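Local coordinates for protein fluvirucin B1 DH domain from module 1 (Actinomadura vulgaris, PDB 6OBV) that probably dehydrates a beta-hydroxyacyl intermediate to the alpha,beta-unsaturated form during assembly of the polyketide fluvirucin B1, at residues L107-A120 against V132-T144. Residues are numbered along the deposited sequence; the frame is centred on the assembly and turned at random.
Sequences LVIEGDEPVQLQVA and VAVHARTGQRPWT
Gln-116 and Arg-137 lie side by side, their amide and guanidinium planes nearly coplanar. Arg-137 NE gives a nearly straight bond of 2.6 Å to Gln-116 OE1, within the guanidinium plane. NH2 adds a weak second bond to the same oxygen. Arg-137 NH1 makes a salt bridge to Glu-45 of the second subunit.

Trp-143 packs over Arg-137. Its ring takes Arg-137 CG on one face, 3.6 Å above the plane, and its NE1 lies over the guanidinium. The Gln-118 side chain runs across that of Trp-143 at about a right angle, its amide plane turned 57° from the ring, with NE2 3.5 Å from Trp-143 CZ2. That NE2 is hydrogen-bonded to the backbone oxygen of Glu-45 of the second subunit.

Leu-117, Val-119, Val-134 and Ala-136 form the opposite, apolar face. Ala-136 CB meets Val-115 CG1 at 3.9 Å and Leu-117 CD2 at 4.1 Å. Val-119 CG1 is anti to the backbone N (chi1 -175°), which brings it to 3.8 Å from Val-132 CG2. Helix 79-92 covers this side through Phe-82, Leu-85 and Ala-89.

Paired backbone bonds join Gln-116 to Arg-137, Gln-118 to His-135 and Ala-120 to Ala-133. This antiparallel beta hairpin is consistent with one half of the dehydratase double hotdog fold, whose sheet wraps round a central helix.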
# COMPACT_ATOMS: atom_id res chain seq x y z
N LEU A 107 6.82 18.13 10.53
CA LEU A 107 6.33 18.05 9.16
C LEU A 107 5.90 19.45 8.76
O LEU A 107 4.87 19.95 9.25
CB LEU A 107 5.17 17.06 9.03
CG LEU A 107 4.35 17.13 7.73
CD1 LEU A 107 5.24 17.00 6.47
CD2 LEU A 107 3.26 16.08 7.75
N VAL A 108 6.71 20.11 7.93
CA VAL A 108 6.38 21.42 7.39
C VAL A 108 5.47 21.24 6.18
O VAL A 108 5.75 20.40 5.30
CB VAL A 108 7.66 22.18 6.99
CG1 VAL A 108 7.34 23.35 6.10
CG2 VAL A 108 8.43 22.65 8.21
N ILE A 109 4.39 22.01 6.13
CA ILE A 109 3.52 22.05 4.96
C ILE A 109 3.89 23.27 4.13
O ILE A 109 3.69 24.40 4.57
CB ILE A 109 2.03 22.13 5.34
CG1 ILE A 109 1.66 21.11 6.42
CG2 ILE A 109 1.19 22.00 4.07
CD1 ILE A 109 1.60 19.68 5.94
N GLU A 110 4.39 23.05 2.92
CA GLU A 110 4.88 24.14 2.09
C GLU A 110 3.76 24.60 1.16
O GLU A 110 3.55 24.02 0.09
CB GLU A 110 6.12 23.70 1.31
CG GLU A 110 7.00 24.85 0.86
CD GLU A 110 7.39 25.78 2.01
OE1 GLU A 110 8.01 25.30 2.99
OE2 GLU A 110 7.08 27.00 1.92
N GLY A 111 3.06 25.66 1.56
CA GLY A 111 2.02 26.21 0.70
C GLY A 111 0.89 25.21 0.52
O GLY A 111 0.49 24.51 1.45
N ASP A 112 0.36 25.14 -0.71
CA ASP A 112 -0.71 24.21 -1.05
C ASP A 112 -0.18 22.92 -1.70
O ASP A 112 -0.96 22.19 -2.32
CB ASP A 112 -1.73 24.88 -1.97
CG ASP A 112 -1.14 25.29 -3.31
OD1 ASP A 112 0.10 25.25 -3.46
OD2 ASP A 112 -1.93 25.63 -4.21
N GLU A 113 1.11 22.65 -1.58
CA GLU A 113 1.64 21.41 -2.12
C GLU A 113 1.05 20.22 -1.36
O GLU A 113 0.99 20.24 -0.13
CB GLU A 113 3.16 21.41 -1.99
CG GLU A 113 3.88 21.74 -3.28
CD GLU A 113 5.33 21.36 -3.22
OE1 GLU A 113 5.66 20.21 -3.61
OE2 GLU A 113 6.14 22.19 -2.75
N PRO A 114 0.61 19.18 -2.06
CA PRO A 114 0.08 18.01 -1.36
C PRO A 114 1.17 17.21 -0.67
O PRO A 114 2.34 17.22 -1.06
CB PRO A 114 -0.57 17.20 -2.49
CG PRO A 114 0.18 17.57 -3.67
CD PRO A 114 0.52 19.03 -3.51
N VAL A 115 0.76 16.50 0.38
CA VAL A 115 1.65 15.66 1.17
C VAL A 115 1.14 14.23 1.13
O VAL A 115 -0.04 13.97 1.42
CB VAL A 115 1.74 16.16 2.62
CG1 VAL A 115 2.66 15.28 3.44
CG2 VAL A 115 2.17 17.63 2.65
N GLN A 116 2.02 13.30 0.76
CA GLN A 116 1.71 11.88 0.83
C GLN A 116 1.95 11.37 2.25
O GLN A 116 2.99 11.66 2.84
CB GLN A 116 2.57 11.09 -0.15
CG GLN A 116 2.22 11.31 -1.60
CD GLN A 116 3.00 10.39 -2.51
OE1 GLN A 116 4.14 9.99 -2.20
NE2 GLN A 116 2.38 10.02 -3.63
N LEU A 117 0.99 10.61 2.79
CA LEU A 117 1.09 10.08 4.15
C LEU A 117 1.17 8.56 4.09
O LEU A 117 0.50 7.94 3.27
CB LEU A 117 -0.12 10.47 5.00
CG LEU A 117 -0.41 11.94 5.28
CD1 LEU A 117 -1.64 12.04 6.22
CD2 LEU A 117 0.81 12.58 5.91
N GLN A 118 1.98 7.96 4.97
CA GLN A 118 1.98 6.51 5.13
C GLN A 118 2.10 6.16 6.60
O GLN A 118 3.02 6.62 7.27
CB GLN A 118 3.12 5.83 4.36
CG GLN A 118 2.72 5.27 3.02
CD GLN A 118 3.75 4.29 2.48
OE1 GLN A 118 4.29 3.47 3.21
NE2 GLN A 118 4.02 4.38 1.19
N VAL A 119 1.19 5.32 7.07
CA VAL A 119 1.16 4.85 8.45
C VAL A 119 1.43 3.35 8.41
O VAL A 119 0.62 2.57 7.90
CB VAL A 119 -0.18 5.15 9.14
CG1 VAL A 119 -0.10 4.74 10.60
CG2 VAL A 119 -0.57 6.63 9.01
N ALA A 120 2.58 2.94 8.93
CA ALA A 120 2.98 1.54 8.90
C ALA A 120 2.76 0.91 10.27
O ALA A 120 3.10 1.51 11.30
CB ALA A 120 4.44 1.40 8.47
N VAL A 132 4.13 1.18 15.34
CA VAL A 132 3.50 2.07 14.37
C VAL A 132 4.50 3.17 14.07
O VAL A 132 5.33 3.51 14.91
CB VAL A 132 2.16 2.64 14.89
CG1 VAL A 132 2.38 3.50 16.11
CG2 VAL A 132 1.40 3.41 13.78
N ALA A 133 4.45 3.66 12.83
CA ALA A 133 5.32 4.72 12.36
C ALA A 133 4.54 5.54 11.34
O ALA A 133 3.70 4.99 10.63
CB ALA A 133 6.62 4.16 11.73
N VAL A 134 4.76 6.86 11.32
CA VAL A 134 4.15 7.74 10.31
C VAL A 134 5.28 8.36 9.48
O VAL A 134 6.18 9.00 10.04
CB VAL A 134 3.27 8.84 10.94
CG1 VAL A 134 2.57 9.65 9.84
CG2 VAL A 134 2.22 8.25 11.86
N HIS A 135 5.22 8.17 8.16
CA HIS A 135 6.12 8.77 7.19
C HIS A 135 5.36 9.76 6.30
O HIS A 135 4.15 9.64 6.10
CB HIS A 135 6.78 7.69 6.31
CG HIS A 135 7.72 6.81 7.06
ND1 HIS A 135 7.30 5.77 7.87
CD2 HIS A 135 9.08 6.81 7.15
CE1 HIS A 135 8.34 5.17 8.40
NE2 HIS A 135 9.43 5.78 7.98
N ALA A 136 6.09 10.72 5.74
CA ALA A 136 5.46 11.69 4.86
C ALA A 136 6.47 12.18 3.85
O ALA A 136 7.69 12.12 4.07
CB ALA A 136 4.88 12.88 5.65
N ARG A 137 5.95 12.66 2.72
CA ARG A 137 6.81 13.29 1.73
C ARG A 137 5.95 14.13 0.80
O ARG A 137 4.73 13.93 0.70
CB ARG A 137 7.60 12.26 0.93
CG ARG A 137 6.73 11.37 0.08
CD ARG A 137 7.51 10.84 -1.10
NE ARG A 137 6.71 9.91 -1.89
CZ ARG A 137 7.22 8.96 -2.68
NH1 ARG A 137 8.54 8.83 -2.78
NH2 ARG A 137 6.42 8.15 -3.36
N THR A 138 6.59 15.11 0.16
CA THR A 138 5.96 15.94 -0.85
C THR A 138 6.73 15.80 -2.14
O THR A 138 7.96 15.69 -2.12
CB THR A 138 5.93 17.43 -0.45
OG1 THR A 138 7.25 17.96 -0.49
CG2 THR A 138 5.38 17.60 0.93
N GLY A 139 6.00 15.82 -3.25
CA GLY A 139 6.63 15.63 -4.55
C GLY A 139 7.45 14.36 -4.58
O GLY A 139 7.01 13.29 -4.12
N GLN A 140 8.67 14.47 -5.09
CA GLN A 140 9.58 13.35 -5.22
C GLN A 140 10.73 13.42 -4.21
O GLN A 140 11.84 12.95 -4.47
CB GLN A 140 10.12 13.27 -6.65
CG GLN A 140 10.24 14.63 -7.33
CD GLN A 140 10.62 14.52 -8.80
OE1 GLN A 140 11.07 13.46 -9.25
NE2 GLN A 140 10.46 15.61 -9.54
N ARG A 141 10.47 14.03 -3.06
CA ARG A 141 11.43 14.03 -1.97
C ARG A 141 11.43 12.66 -1.28
O ARG A 141 10.47 11.89 -1.42
CB ARG A 141 11.10 15.14 -0.98
CG ARG A 141 12.12 16.27 -0.92
CD ARG A 141 11.70 17.46 -1.76
NE ARG A 141 10.46 18.08 -1.28
CZ ARG A 141 10.40 19.10 -0.43
NH1 ARG A 141 11.52 19.64 0.04
NH2 ARG A 141 9.23 19.59 -0.05
N PRO A 142 12.50 12.31 -0.57
CA PRO A 142 12.48 11.07 0.22
C PRO A 142 11.50 11.15 1.38
O PRO A 142 11.26 12.22 1.95
CB PRO A 142 13.92 10.95 0.72
CG PRO A 142 14.43 12.35 0.73
CD PRO A 142 13.82 12.97 -0.51
N TRP A 143 10.92 10.00 1.70
CA TRP A 143 10.11 9.87 2.90
C TRP A 143 10.90 10.28 4.14
O TRP A 143 12.09 9.98 4.27
CB TRP A 143 9.61 8.44 3.07
CG TRP A 143 8.68 7.94 2.01
CD1 TRP A 143 9.01 7.21 0.91
CD2 TRP A 143 7.26 8.13 1.96
NE1 TRP A 143 7.89 6.93 0.18
CE2 TRP A 143 6.80 7.48 0.80
CE3 TRP A 143 6.34 8.78 2.77
CZ2 TRP A 143 5.46 7.47 0.44
CZ3 TRP A 143 5.00 8.76 2.42
CH2 TRP A 143 4.57 8.11 1.26
N THR A 144 10.21 10.95 5.05
CA THR A 144 10.74 11.30 6.36
C THR A 144 9.83 10.68 7.40
O THR A 144 8.60 10.78 7.30
CB THR A 144 10.79 12.82 6.55
OG1 THR A 144 11.65 13.38 5.55
CG2 THR A 144 11.32 13.21 7.95